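Local structure of possible TctC subunit of the Tripartite Tricarboxylate Transport(TTT) Family (Rhodopseudomonas palustris, 6HKE) at residues Q192-V197 and L275-P280; E110-L115 and Y208-S213; R35-E40 and S266-R271; G236-L241 and V288-L293. The protein binds malate in the periplasm and probably delivers it to a tripartite tricarboxylate transporter for uptake into the cell. The protein carries 2 engineered substitutions. All blocks are in the same frame, centred on the assembly; numbering follows the deposited sequence.

Interaction 1 of 4, residues Q192-V197 and L275-P280. With MLT (D-malate), chain D; LMR ((2S)-2-hydroxybutanedioic acid), chain E.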
loop_
_atom_site.group_PDB
_atom_site.type_symbol
_atom_site.label_atom_id
_atom_site.label_comp_id
_atom_site.label_asym_id
_atom_site.label_seq_id
_atom_site.Cartn_x
_atom_site.Cartn_y
_atom_site.Cartn_z
ATOM N N GLN A 192 3.108 -3.576 4.177
ATOM C CA GLN A 192 3.119 -2.191 4.690
ATOM C C GLN A 192 3.194 -2.216 6.227
ATOM O O GLN A 192 2.513 -3.036 6.879
ATOM C CB GLN A 192 1.887 -1.479 4.125
ATOM C CG GLN A 192 2.040 -1.160 2.644
ATOM C CD GLN A 192 0.723 -0.937 1.958
ATOM O OE1 GLN A 192 0.278 0.202 1.823
ATOM N NE2 GLN A 192 0.076 -2.030 1.566
ATOM N N ILE A 193 4.000 -1.317 6.784
ATOM C CA ILE A 193 4.329 -1.275 8.230
ATOM C C ILE A 193 3.043 -1.134 9.061
ATOM O O ILE A 193 2.991 -1.777 10.124
ATOM C CB ILE A 193 5.374 -0.168 8.498
ATOM C CG1 ILE A 193 5.948 -0.272 9.909
ATOM C CG2 ILE A 193 4.813 1.208 8.222
ATOM C CD1 ILE A 193 7.182 0.559 10.121
ATOM N N VAL A 194 2.050 -0.343 8.634
ATOM C CA VAL A 194 0.800 -0.139 9.437
ATOM C C VAL A 194 0.072 -1.471 9.622
ATOM O O VAL A 194 -0.502 -1.665 10.662
ATOM C CB VAL A 194 -0.166 0.922 8.871
ATOM C CG1 VAL A 194 0.453 2.302 8.894
ATOM C CG2 VAL A 194 -0.658 0.573 7.488
ATOM N N ASN A 195 0.103 -2.372 8.654
ATOM C CA ASN A 195 -0.495 -3.712 8.856
ATOM C C ASN A 195 0.382 -4.550 9.789
ATOM O O ASN A 195 -0.186 -5.265 10.633
ATOM C CB ASN A 195 -0.668 -4.477 7.552
ATOM C CG ASN A 195 -1.727 -5.545 7.684
ATOM O OD1 ASN A 195 -2.756 -5.322 8.322
ATOM N ND2 ASN A 195 -1.485 -6.693 7.076
ATOM N N ALA A 196 1.705 -4.489 9.631
ATOM C CA ALA A 196 2.654 -5.427 10.271
ATOM C C ALA A 196 2.805 -5.109 11.770
ATOM O O ALA A 196 3.044 -6.049 12.556
ATOM C CB ALA A 196 3.979 -5.365 9.561
ATOM N N VAL A 197 2.683 -3.839 12.163
ATOM C CA VAL A 197 3.166 -3.385 13.497
ATOM C C VAL A 197 2.384 -4.111 14.582
ATOM O O VAL A 197 3.007 -4.702 15.449
ATOM C CB VAL A 197 3.158 -1.851 13.669
ATOM C CG1 VAL A 197 2.923 -1.444 15.119
ATOM C CG2 VAL A 197 4.462 -1.251 13.170
ATOM N N LEU A 275 1.811 3.653 13.964
ATOM C CA LEU A 275 1.824 2.416 13.149
ATOM C C LEU A 275 2.921 2.525 12.085
ATOM O O LEU A 275 2.945 1.668 11.202
ATOM C CB LEU A 275 0.427 2.233 12.553
ATOM C CG LEU A 275 -0.704 1.975 13.561
ATOM C CD1 LEU A 275 -2.061 1.944 12.871
ATOM C CD2 LEU A 275 -0.489 0.670 14.306
ATOM N N GLY A 276 3.792 3.547 12.162
ATOM C CA GLY A 276 5.044 3.649 11.381
ATOM C C GLY A 276 4.873 4.324 10.026
ATOM O O GLY A 276 5.843 4.315 9.245
ATOM N N ALA A 277 3.697 4.891 9.756
ATOM C CA ALA A 277 3.347 5.672 8.545
ATOM C C ALA A 277 3.722 7.142 8.740
ATOM O O ALA A 277 3.665 7.620 9.889
ATOM C CB ALA A 277 1.870 5.517 8.281
ATOM N N LEU A 278 4.067 7.849 7.661
ATOM C CA LEU A 278 4.369 9.307 7.714
ATOM C C LEU A 278 3.095 10.107 7.459
ATOM O O LEU A 278 2.280 9.688 6.630
ATOM C CB LEU A 278 5.425 9.676 6.669
ATOM C CG LEU A 278 6.764 8.944 6.786
ATOM C CD1 LEU A 278 7.719 9.395 5.682
ATOM C CD2 LEU A 278 7.383 9.154 8.156
ATOM N N VAL A 279 2.963 11.253 8.117
ATOM C CA VAL A 279 1.963 12.299 7.770
ATOM C C VAL A 279 2.557 13.109 6.624
ATOM O O VAL A 279 3.632 13.698 6.772
ATOM C CB VAL A 279 1.642 13.187 8.982
ATOM C CG1 VAL A 279 0.614 14.261 8.633
ATOM C CG2 VAL A 279 1.178 12.343 10.159
ATOM N N PRO A 280 1.894 13.188 5.449
ATOM C CA PRO A 280 2.416 14.008 4.364
ATOM C C PRO A 280 2.722 15.402 4.918
ATOM O O PRO A 280 1.889 15.954 5.600
ATOM C CB PRO A 280 1.279 13.992 3.326
ATOM C CG PRO A 280 0.593 12.676 3.586
ATOM C CD PRO A 280 0.622 12.545 5.098
HETATM C C1 MLT D . -1.526 -4.275 -0.875
HETATM O O1 MLT D . -1.204 -3.569 -1.856
HETATM O O2 MLT D . -0.831 -5.265 -0.550
HETATM C C2 MLT D . -2.792 -3.933 -0.122
HETATM O O3 MLT D . -2.945 -2.560 0.293
HETATM C C3 MLT D . -2.891 -4.681 1.174
HETATM C C4 MLT D . -4.222 -4.243 1.728
HETATM O O4 MLT D . -4.476 -3.013 1.848
HETATM O O5 MLT D . -5.023 -5.159 2.003
HETATM C C1 LMR E . -1.306 -4.462 -0.727
HETATM O O1A LMR E . -1.658 -3.915 -1.784
HETATM O O1B LMR E . -0.313 -5.230 -0.619
HETATM C C2 LMR E . -2.133 -4.160 0.533
HETATM O O2 LMR E . -2.351 -2.775 0.777
HETATM C C3 LMR E . -3.510 -4.830 0.510
HETATM C C4 LMR E . -4.315 -4.223 1.647
HETATM O O4A LMR E . -4.638 -4.970 2.590
HETATM O O4B LMR E . -4.579 -2.996 1.608
#
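V194 and L275 bring the two backbones to 4.6 Å between their CA atoms, where the first turn of helix 193-201 meets the loop that leaves helix 266-274. The loop follows a Schellman motif, with G276 as its C-prime residue at positive phi. L275 O faces the helix turn: V194 CA lies 3.3 Å from it, in a CH...O contact. The other contacts are aliphatic, some to backbone carbonyls. V194 CG1 is anti to the carbonyl carbon (chi1 -65°) and touches both L275 CB and A277 CB, the latter at 3.6 Å. I193 sends its CG2 branch to G276 O, 3.4 Å away, while its CD1 touches G276 CA. V197 CG1 meets L275 CD2 at 4.1 Å. An alanine at I193 would probably leave a gap beside G276 and loosen the seat of the loop on the helix. Q192, at the helix N-cap, turns to the ligand pocket. Its NE2 donates to the hydroxyl of either malate modelled in the same pocket, O2 of (S)-malate at 2.7 Å or, weakly, O3 of D-malate. Strand 102-118 borders the contact, with M111 against Q192, I193 and V194, and P29 of helix 29-45 on Q192 and V194.

Interaction 2 of 4, residues E110-L115 and Y208-S213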
loop_
_atom_site.group_PDB
_atom_site.type_symbol
_atom_site.label_atom_id
_atom_site.label_comp_id
_atom_site.label_asym_id
_atom_site.label_seq_id
_atom_site.Cartn_x
_atom_site.Cartn_y
_atom_site.Cartn_z
ATOM N N GLU A 110 2.662 7.754 3.370
ATOM C CA GLU A 110 3.807 7.015 2.800
ATOM C C GLU A 110 4.365 6.216 3.964
ATOM O O GLU A 110 4.358 6.737 5.093
ATOM C CB GLU A 110 4.839 7.972 2.197
ATOM C CG GLU A 110 5.925 7.277 1.389
ATOM C CD GLU A 110 6.525 8.133 0.280
ATOM O OE1 GLU A 110 6.410 9.394 0.374
ATOM O OE2 GLU A 110 7.086 7.536 -0.690
ATOM N N MET A 111 4.750 4.978 3.708
ATOM C CA MET A 111 5.291 4.098 4.758
ATOM C C MET A 111 6.199 3.052 4.122
ATOM O O MET A 111 6.005 2.644 2.971
ATOM C CB MET A 111 4.127 3.428 5.486
ATOM C CG MET A 111 3.388 2.414 4.637
ATOM S SD MET A 111 1.951 1.784 5.524
ATOM C CE MET A 111 0.745 3.074 5.235
ATOM N N PRO A 112 7.209 2.568 4.871
ATOM C CA PRO A 112 8.008 1.444 4.406
ATOM C C PRO A 112 7.246 0.111 4.434
ATOM O O PRO A 112 6.213 -0.039 5.089
ATOM C CB PRO A 112 9.204 1.444 5.353
ATOM C CG PRO A 112 8.651 2.046 6.627
ATOM C CD PRO A 112 7.654 3.090 6.171
ATOM N N VAL A 113 7.790 -0.806 3.658
ATOM C CA VAL A 113 7.399 -2.229 3.541
ATOM C C VAL A 113 8.433 -3.058 4.309
ATOM O O VAL A 113 9.655 -2.726 4.242
ATOM C CB VAL A 113 7.365 -2.620 2.056
ATOM C CG1 VAL A 113 7.394 -4.125 1.850
ATOM C CG2 VAL A 113 6.173 -1.991 1.362
ATOM N N LEU A 114 7.950 -4.122 4.955
ATOM C CA LEU A 114 8.719 -5.082 5.774
ATOM C C LEU A 114 8.601 -6.475 5.167
ATOM O O LEU A 114 7.491 -6.852 4.765
ATOM C CB LEU A 114 8.117 -5.097 7.177
ATOM C CG LEU A 114 8.475 -3.896 8.036
ATOM C CD1 LEU A 114 7.627 -3.853 9.289
ATOM C CD2 LEU A 114 9.945 -3.954 8.411
ATOM N N LEU A 115 9.696 -7.232 5.186
ATOM C CA LEU A 115 9.677 -8.683 4.896
ATOM C C LEU A 115 9.321 -9.401 6.193
ATOM O O LEU A 115 10.111 -9.302 7.119
ATOM C CB LEU A 115 11.051 -9.089 4.373
ATOM C CG LEU A 115 11.251 -10.583 4.200
ATOM C CD1 LEU A 115 10.181 -11.171 3.288
ATOM C CD2 LEU A 115 12.644 -10.861 3.676
ATOM N N TYR A 208 12.248 -9.695 8.904
ATOM C CA TYR A 208 13.682 -9.907 8.603
ATOM C C TYR A 208 14.312 -8.551 8.296
ATOM O O TYR A 208 15.282 -8.197 8.967
ATOM C CB TYR A 208 13.841 -10.932 7.485
ATOM C CG TYR A 208 13.635 -12.347 7.957
ATOM C CD1 TYR A 208 14.697 -13.082 8.449
ATOM C CD2 TYR A 208 12.383 -12.942 7.944
ATOM C CE1 TYR A 208 14.529 -14.385 8.883
ATOM C CE2 TYR A 208 12.197 -14.242 8.386
ATOM C CZ TYR A 208 13.275 -14.967 8.864
ATOM O OH TYR A 208 13.119 -16.257 9.298
ATOM N N VAL A 209 13.748 -7.792 7.352
ATOM C CA VAL A 209 14.314 -6.470 6.958
ATOM C C VAL A 209 13.177 -5.487 6.685
ATOM O O VAL A 209 12.029 -5.915 6.552
ATOM C CB VAL A 209 15.285 -6.589 5.771
ATOM C CG1 VAL A 209 16.540 -7.327 6.187
ATOM C CG2 VAL A 209 14.656 -7.254 4.559
ATOM N N ILE A 210 13.510 -4.201 6.720
ATOM C CA ILE A 210 12.633 -3.078 6.291
ATOM C C ILE A 210 13.213 -2.576 4.967
ATOM O O ILE A 210 14.450 -2.473 4.870
ATOM C CB ILE A 210 12.542 -2.006 7.397
ATOM C CG1 ILE A 210 11.542 -0.904 7.045
ATOM C CG2 ILE A 210 13.906 -1.432 7.733
ATOM C CD1 ILE A 210 11.226 0.012 8.222
ATOM N N ALA A 211 12.367 -2.398 3.958
ATOM C CA ALA A 211 12.772 -2.002 2.595
ATOM C C ALA A 211 12.873 -0.479 2.547
ATOM O O ALA A 211 12.058 0.153 1.840
ATOM C CB ALA A 211 11.798 -2.531 1.583
ATOM N N ALA A 212 13.837 0.060 3.288
ATOM C CA ALA A 212 14.042 1.508 3.525
ATOM C C ALA A 212 15.537 1.774 3.660
ATOM O O ALA A 212 16.292 0.803 3.914
ATOM C CB ALA A 212 13.300 1.948 4.771
ATOM N N SER A 213 15.922 3.035 3.481
ATOM C CA SER A 213 17.292 3.590 3.652
ATOM C C SER A 213 17.695 3.586 5.124
ATOM O O SER A 213 18.889 3.459 5.406
ATOM C CB SER A 213 17.361 5.000 3.130
ATOM O OG SER A 213 17.202 5.003 1.724
#
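L114 and I210 form an antiparallel, non-hydrogen-bonded pair where strand 102-118 meets strand 205-210 in the mixed sheet of this periplasmic binding protein. Backbone bonds flank the pair. A211 N donates to V113 O at 2.7 Å, nearly straight at 173° and close to the line of the carbonyl. L115 N donates to V209 O, tilted from the carbonyl plane. Y208 N donates to L115 O at 2.8 Å, at the point where the chain turns a corner.

I210 CB meets L114 CD2 at 3.4 Å, tighter than usual for two carbons. I210 CG1 is anti to the backbone N (chi1 -174°) and lies between L114 CD2 and P112 CB, 3.7 Å from each. CD1 ends against the proline ring, 3.6 Å from P112 CG. I210 thus joins L114 to P112 on one face of the sheet. I193 of helix 193-201 packs on both P112 and L114 there.

L115 and V209 point to the other face, where L115 CB meets V209 CG2 at 4.0 Å. C190 and L158 also touch L115. V113 packs against V150 of the malate site, so V113 backs the pocket, its side chain about 8 Å from the bound malate.

The second segment then bends away. A211 is the centre of an inverse gamma turn, closed by a weak bond from A212 N to I210 O. Beyond it, A212 CB still reaches P112 CB, at 4.2 Å.

Interaction 3 of 4, residues R35-E40 and S266-R271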
loop_
_atom_site.group_PDB
_atom_site.type_symbol
_atom_site.label_atom_id
_atom_site.label_comp_id
_atom_site.label_asym_id
_atom_site.label_seq_id
_atom_site.Cartn_x
_atom_site.Cartn_y
_atom_site.Cartn_z
ATOM N N ARG A 35 -10.024 4.701 6.336
ATOM C CA ARG A 35 -11.094 4.872 7.347
ATOM C C ARG A 35 -10.701 5.994 8.313
ATOM O O ARG A 35 -11.572 6.797 8.711
ATOM C CB ARG A 35 -11.358 3.559 8.082
ATOM C CG ARG A 35 -12.337 2.669 7.337
ATOM C CD ARG A 35 -12.505 1.304 7.965
ATOM N NE ARG A 35 -13.039 0.442 6.929
ATOM C CZ ARG A 35 -14.303 0.417 6.545
ATOM N NH1 ARG A 35 -15.210 1.172 7.150
ATOM N NH2 ARG A 35 -14.655 -0.377 5.553
ATOM N N LEU A 36 -9.431 6.038 8.657
ATOM C CA LEU A 36 -8.862 6.994 9.635
ATOM C C LEU A 36 -8.938 8.410 9.057
ATOM O O LEU A 36 -9.365 9.331 9.790
ATOM C CB LEU A 36 -7.424 6.559 9.930
ATOM C CG LEU A 36 -6.612 7.533 10.771
ATOM C CD1 LEU A 36 -7.307 7.781 12.105
ATOM C CD2 LEU A 36 -5.190 7.010 10.967
ATOM N N ILE A 37 -8.570 8.594 7.782
ATOM C CA ILE A 37 -8.518 9.954 7.180
ATOM C C ILE A 37 -9.926 10.413 6.749
ATOM O O ILE A 37 -10.317 11.565 7.090
ATOM C CB ILE A 37 -7.463 10.035 6.064
ATOM C CG1 ILE A 37 -6.062 9.885 6.657
ATOM C CG2 ILE A 37 -7.597 11.339 5.316
ATOM C CD1 ILE A 37 -4.994 9.542 5.671
ATOM N N THR A 38 -10.687 9.557 6.072
ATOM C CA THR A 38 -12.011 9.919 5.500
ATOM C C THR A 38 -12.997 10.314 6.606
ATOM O O THR A 38 -13.775 11.256 6.339
ATOM C CB THR A 38 -12.563 8.826 4.580
ATOM O OG1 THR A 38 -12.727 7.613 5.324
ATOM C CG2 THR A 38 -11.653 8.638 3.381
ATOM N N ALA A 39 -12.974 9.666 7.779
ATOM C CA ALA A 39 -13.851 10.056 8.919
ATOM C C ALA A 39 -13.598 11.524 9.292
ATOM O O ALA A 39 -14.587 12.273 9.436
ATOM C CB ALA A 39 -13.682 9.145 10.108
ATOM N N GLU A 40 -12.337 11.961 9.362
ATOM C CA GLU A 40 -12.017 13.367 9.732
ATOM C C GLU A 40 -12.405 14.294 8.580
ATOM O O GLU A 40 -12.850 15.405 8.870
ATOM C CB GLU A 40 -10.552 13.506 10.143
ATOM C CG GLU A 40 -10.238 12.861 11.491
ATOM C CD GLU A 40 -10.748 13.588 12.730
ATOM O OE1 GLU A 40 -11.753 14.305 12.618
ATOM O OE2 GLU A 40 -10.126 13.454 13.812
ATOM N N SER A 266 -5.049 15.676 15.514
ATOM C CA SER A 266 -4.188 14.959 16.476
ATOM C C SER A 266 -4.423 13.454 16.360
ATOM O O SER A 266 -3.430 12.705 16.373
ATOM C CB SER A 266 -4.434 15.406 17.873
ATOM O OG SER A 266 -3.451 14.831 18.716
ATOM N N ASP A 267 -5.690 13.058 16.269
ATOM C CA ASP A 267 -6.139 11.647 16.259
ATOM C C ASP A 267 -5.493 10.928 15.079
ATOM O O ASP A 267 -5.038 9.784 15.256
ATOM C CB ASP A 267 -7.653 11.541 16.129
ATOM C CG ASP A 267 -8.162 10.243 16.710
ATOM O OD1 ASP A 267 -8.227 10.172 17.952
ATOM O OD2 ASP A 267 -8.432 9.301 15.919
ATOM N N VAL A 268 -5.467 11.589 13.924
ATOM C CA VAL A 268 -4.936 11.035 12.645
ATOM C C VAL A 268 -3.401 10.984 12.712
ATOM O O VAL A 268 -2.875 9.911 12.389
ATOM C CB VAL A 268 -5.480 11.829 11.433
ATOM C CG1 VAL A 268 -4.836 11.448 10.114
ATOM C CG2 VAL A 268 -6.979 11.650 11.330
ATOM N N ARG A 269 -2.716 12.051 13.160
ATOM C CA ARG A 269 -1.228 12.093 13.168
ATOM C C ARG A 269 -0.700 10.988 14.083
ATOM O O ARG A 269 0.203 10.240 13.662
ATOM C CB ARG A 269 -0.657 13.417 13.670
ATOM C CG ARG A 269 -1.079 14.642 12.875
ATOM C CD ARG A 269 -0.538 15.868 13.578
ATOM N NE ARG A 269 0.894 15.701 13.800
ATOM C CZ ARG A 269 1.829 15.913 12.872
ATOM N NH1 ARG A 269 1.496 16.282 11.648
ATOM N NH2 ARG A 269 3.105 15.749 13.162
ATOM N N THR A 270 -1.265 10.866 15.284
ATOM C CA THR A 270 -0.774 9.909 16.299
ATOM C C THR A 270 -1.129 8.484 15.849
ATOM O O THR A 270 -0.269 7.602 16.049
ATOM C CB THR A 270 -1.219 10.293 17.713
ATOM O OG1 THR A 270 -2.622 10.091 17.799
ATOM C CG2 THR A 270 -0.883 11.725 18.064
ATOM N N ARG A 271 -2.287 8.247 15.220
ATOM C CA ARG A 271 -2.634 6.871 14.750
ATOM C C ARG A 271 -1.701 6.493 13.593
ATOM O O ARG A 271 -1.035 5.441 13.662
ATOM C CB ARG A 271 -4.112 6.737 14.392
ATOM C CG ARG A 271 -4.991 6.207 15.526
ATOM C CD ARG A 271 -6.412 6.755 15.420
ATOM N NE ARG A 271 -7.543 5.890 15.776
ATOM C CZ ARG A 271 -8.122 4.959 14.998
ATOM N NH1 ARG A 271 -9.157 4.269 15.451
ATOM N NH2 ARG A 271 -7.658 4.681 13.794
#
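L36 and V268 are the middle of the antiparallel pair of helices 29-45 and 266-274. Segments 35-40 and 266-271 lie 170° apart in direction, with axes 9.9 Å apart. The tight part is apolar. V268 CG2 meets E40 CG at 3.5 Å, L36 CD1 at 4.0 Å and L36 O, while V268 CG1 meets I37 CG1. V268 CG1 is anti to the backbone N (chi1 172°), which leaves CG2 beside that N and facing E40. Behind I37, A262 and L263 of helix 249-263 continue the packing.

The other side is exposed and charged. R271 still packs closely on L36, but E40 and D267 meet only loosely, OE2 of E40 3.9 Å from CB of D267. R271 crosses L36 obliquely: CB meets L36 CD2 at 3.6 Å, and CD and NH2 meet L36 CD1. The carboxylates of E40 and D267 are turned 74° apart, with OE2 of E40 5.0 Å from OD2 of D267. The salt bridge of E40 OE1 to K43 probably eases this like-charge approach. In the same helix R271 NE lies 3.5 Å from D267 OD2, a salt bridge with the oxygen well out of the guanidinium plane.

Interaction 4 of 4, residues G236-L241 and V288-L293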
loop_
_atom_site.group_PDB
_atom_site.type_symbol
_atom_site.label_atom_id
_atom_site.label_comp_id
_atom_site.label_asym_id
_atom_site.label_seq_id
_atom_site.Cartn_x
_atom_site.Cartn_y
_atom_site.Cartn_z
ATOM N N GLY A 236 9.059 2.333 -0.883
ATOM C CA GLY A 236 8.288 3.373 -0.184
ATOM C C GLY A 236 6.869 3.310 -0.689
ATOM O O GLY A 236 6.660 3.656 -1.881
ATOM N N ALA A 237 5.959 2.779 0.131
ATOM C CA ALA A 237 4.553 2.557 -0.247
ATOM C C ALA A 237 3.771 3.831 0.037
ATOM O O ALA A 237 3.411 4.072 1.187
ATOM C CB ALA A 237 3.985 1.377 0.500
ATOM N N TRP A 238 3.503 4.615 -0.991
ATOM C CA TRP A 238 2.604 5.788 -0.898
ATOM C C TRP A 238 1.181 5.284 -1.102
ATOM O O TRP A 238 0.971 4.283 -1.840
ATOM C CB TRP A 238 2.991 6.878 -1.901
ATOM C CG TRP A 238 3.205 6.386 -3.297
ATOM C CD1 TRP A 238 4.386 6.007 -3.866
ATOM C CD2 TRP A 238 2.201 6.252 -4.316
ATOM N NE1 TRP A 238 4.180 5.633 -5.169
ATOM C CE2 TRP A 238 2.849 5.777 -5.472
ATOM C CE3 TRP A 238 0.822 6.477 -4.358
ATOM C CZ2 TRP A 238 2.158 5.493 -6.648
ATOM C CZ3 TRP A 238 0.145 6.244 -5.532
ATOM C CH2 TRP A 238 0.808 5.751 -6.661
ATOM N N THR A 239 0.245 5.921 -0.419
ATOM C CA THR A 239 -1.202 5.702 -0.617
ATOM C C THR A 239 -1.801 7.049 -1.018
ATOM O O THR A 239 -1.413 8.057 -0.420
ATOM C CB THR A 239 -1.779 5.038 0.633
ATOM O OG1 THR A 239 -1.273 3.699 0.599
ATOM C CG2 THR A 239 -3.292 5.067 0.695
ATOM N N GLY A 240 -2.718 7.041 -1.986
ATOM C CA GLY A 240 -3.294 8.263 -2.556
ATOM C C GLY A 240 -4.801 8.199 -2.694
ATOM O O GLY A 240 -5.364 7.077 -2.863
ATOM N N LEU A 241 -5.416 9.385 -2.674
ATOM C CA LEU A 241 -6.842 9.614 -3.017
ATOM C C LEU A 241 -6.893 10.167 -4.445
ATOM O O LEU A 241 -6.213 11.165 -4.705
ATOM C CB LEU A 241 -7.449 10.576 -1.993
ATOM C CG LEU A 241 -8.955 10.786 -2.103
ATOM C CD1 LEU A 241 -9.722 9.480 -1.896
ATOM C CD2 LEU A 241 -9.398 11.839 -1.102
ATOM N N VAL A 288 -0.569 17.586 -7.363
ATOM C CA VAL A 288 0.490 17.259 -8.366
ATOM C C VAL A 288 1.594 16.422 -7.701
ATOM O O VAL A 288 2.183 15.563 -8.393
ATOM C CB VAL A 288 1.042 18.529 -9.046
ATOM C CG1 VAL A 288 1.937 19.345 -8.126
ATOM C CG2 VAL A 288 1.760 18.208 -10.352
ATOM N N VAL A 289 1.842 16.600 -6.398
ATOM C CA VAL A 289 2.843 15.763 -5.684
ATOM C C VAL A 289 2.496 14.295 -5.946
ATOM O O VAL A 289 3.423 13.497 -6.231
ATOM C CB VAL A 289 2.882 16.066 -4.177
ATOM C CG1 VAL A 289 3.642 14.983 -3.418
ATOM C CG2 VAL A 289 3.461 17.454 -3.919
ATOM N N LEU A 290 1.208 13.959 -5.862
ATOM C CA LEU A 290 0.716 12.572 -6.050
ATOM C C LEU A 290 0.812 12.166 -7.524
ATOM O O LEU A 290 1.151 10.986 -7.796
ATOM C CB LEU A 290 -0.717 12.471 -5.528
ATOM C CG LEU A 290 -1.408 11.145 -5.818
ATOM C CD1 LEU A 290 -0.620 9.993 -5.240
ATOM C CD2 LEU A 290 -2.831 11.165 -5.293
ATOM N N ALA A 291 0.506 13.074 -8.445
ATOM C CA ALA A 291 0.660 12.854 -9.912
ATOM C C ALA A 291 2.135 12.547 -10.227
ATOM O O ALA A 291 2.390 11.643 -11.079
ATOM C CB ALA A 291 0.177 14.058 -10.678
ATOM N N GLN A 292 3.058 13.243 -9.549
ATOM C CA GLN A 292 4.529 13.085 -9.735
ATOM C C GLN A 292 4.983 11.730 -9.162
ATOM O O GLN A 292 5.832 11.096 -9.803
ATOM C CB GLN A 292 5.292 14.248 -9.102
ATOM C CG GLN A 292 6.787 14.212 -9.397
ATOM C CD GLN A 292 7.091 14.284 -10.872
ATOM O OE1 GLN A 292 6.409 14.956 -11.640
ATOM N NE2 GLN A 292 8.159 13.614 -11.272
ATOM N N LEU A 293 4.403 11.287 -8.036
ATOM C CA LEU A 293 4.669 9.961 -7.420
ATOM C C LEU A 293 4.165 8.868 -8.358
ATOM O O LEU A 293 4.877 7.875 -8.505
ATOM C CB LEU A 293 3.973 9.829 -6.057
ATOM C CG LEU A 293 4.715 10.398 -4.852
ATOM C CD1 LEU A 293 3.877 10.242 -3.591
ATOM C CD2 LEU A 293 6.077 9.743 -4.660
#
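W238 of strand 236-244 meets L290 and L293 of helix 287-305, a helix packed on one face of the mixed sheet. The segment axes pass 9.6 Å apart at a crossing angle of -129°. A237 joins M111 of the neighbouring strand through the backbone. W238 carries most of the contact. With CG between the backbone N and the carbonyl carbon (chi1 49°), the indole presents a face to L293 CB, 4.2 Å from the centroid of the five-membered ring, in a CH-pi contact. L293 CD1 lies 3.9 Å from W238 CB. The six-membered ring meets L290 CD1 at W238 CZ3, 3.8 Å away. The ring nitrogen NE1 is hydrogen-bonded to E297, one turn further along the helix. An alanine at W238 would remove the indole and would probably open a gap beside L290 CD1 and under L293 CB, and leave E297 without this donor. T239 turns away from the helix to pack on H80 and Q192 of the malate site. At G240 the strand offers only backbone. A CB there would clash with L290 CD1; its absence lets the leucine lie close. L290 CD2 lies 4.0 Å from G240 CA and, at the next residue, 3.4 Å from L241 O.

Strand 102-118 links three of the contacts. It pairs with strand 205-210 in interaction 2 and with strand 236-244 of interaction 4, where M111 O accepts from A237 N. It borders interaction 1, through I193 N to P112 O and L278 N to E110 O. The centres of interactions 1 and 2 are about 10 Å apart, those of 2 and 4 about 17 Å. Interaction 3 lies further out, its centre about 22 Å from that of interaction 2, and joins interaction 1 through helix 266-274 and its loop. Along the chain, interaction 2 is nested inside interaction 3 and closes before interaction 4 opens. Q192 and A237 touch, so interactions 1 and 4 meet beside the malate pocket.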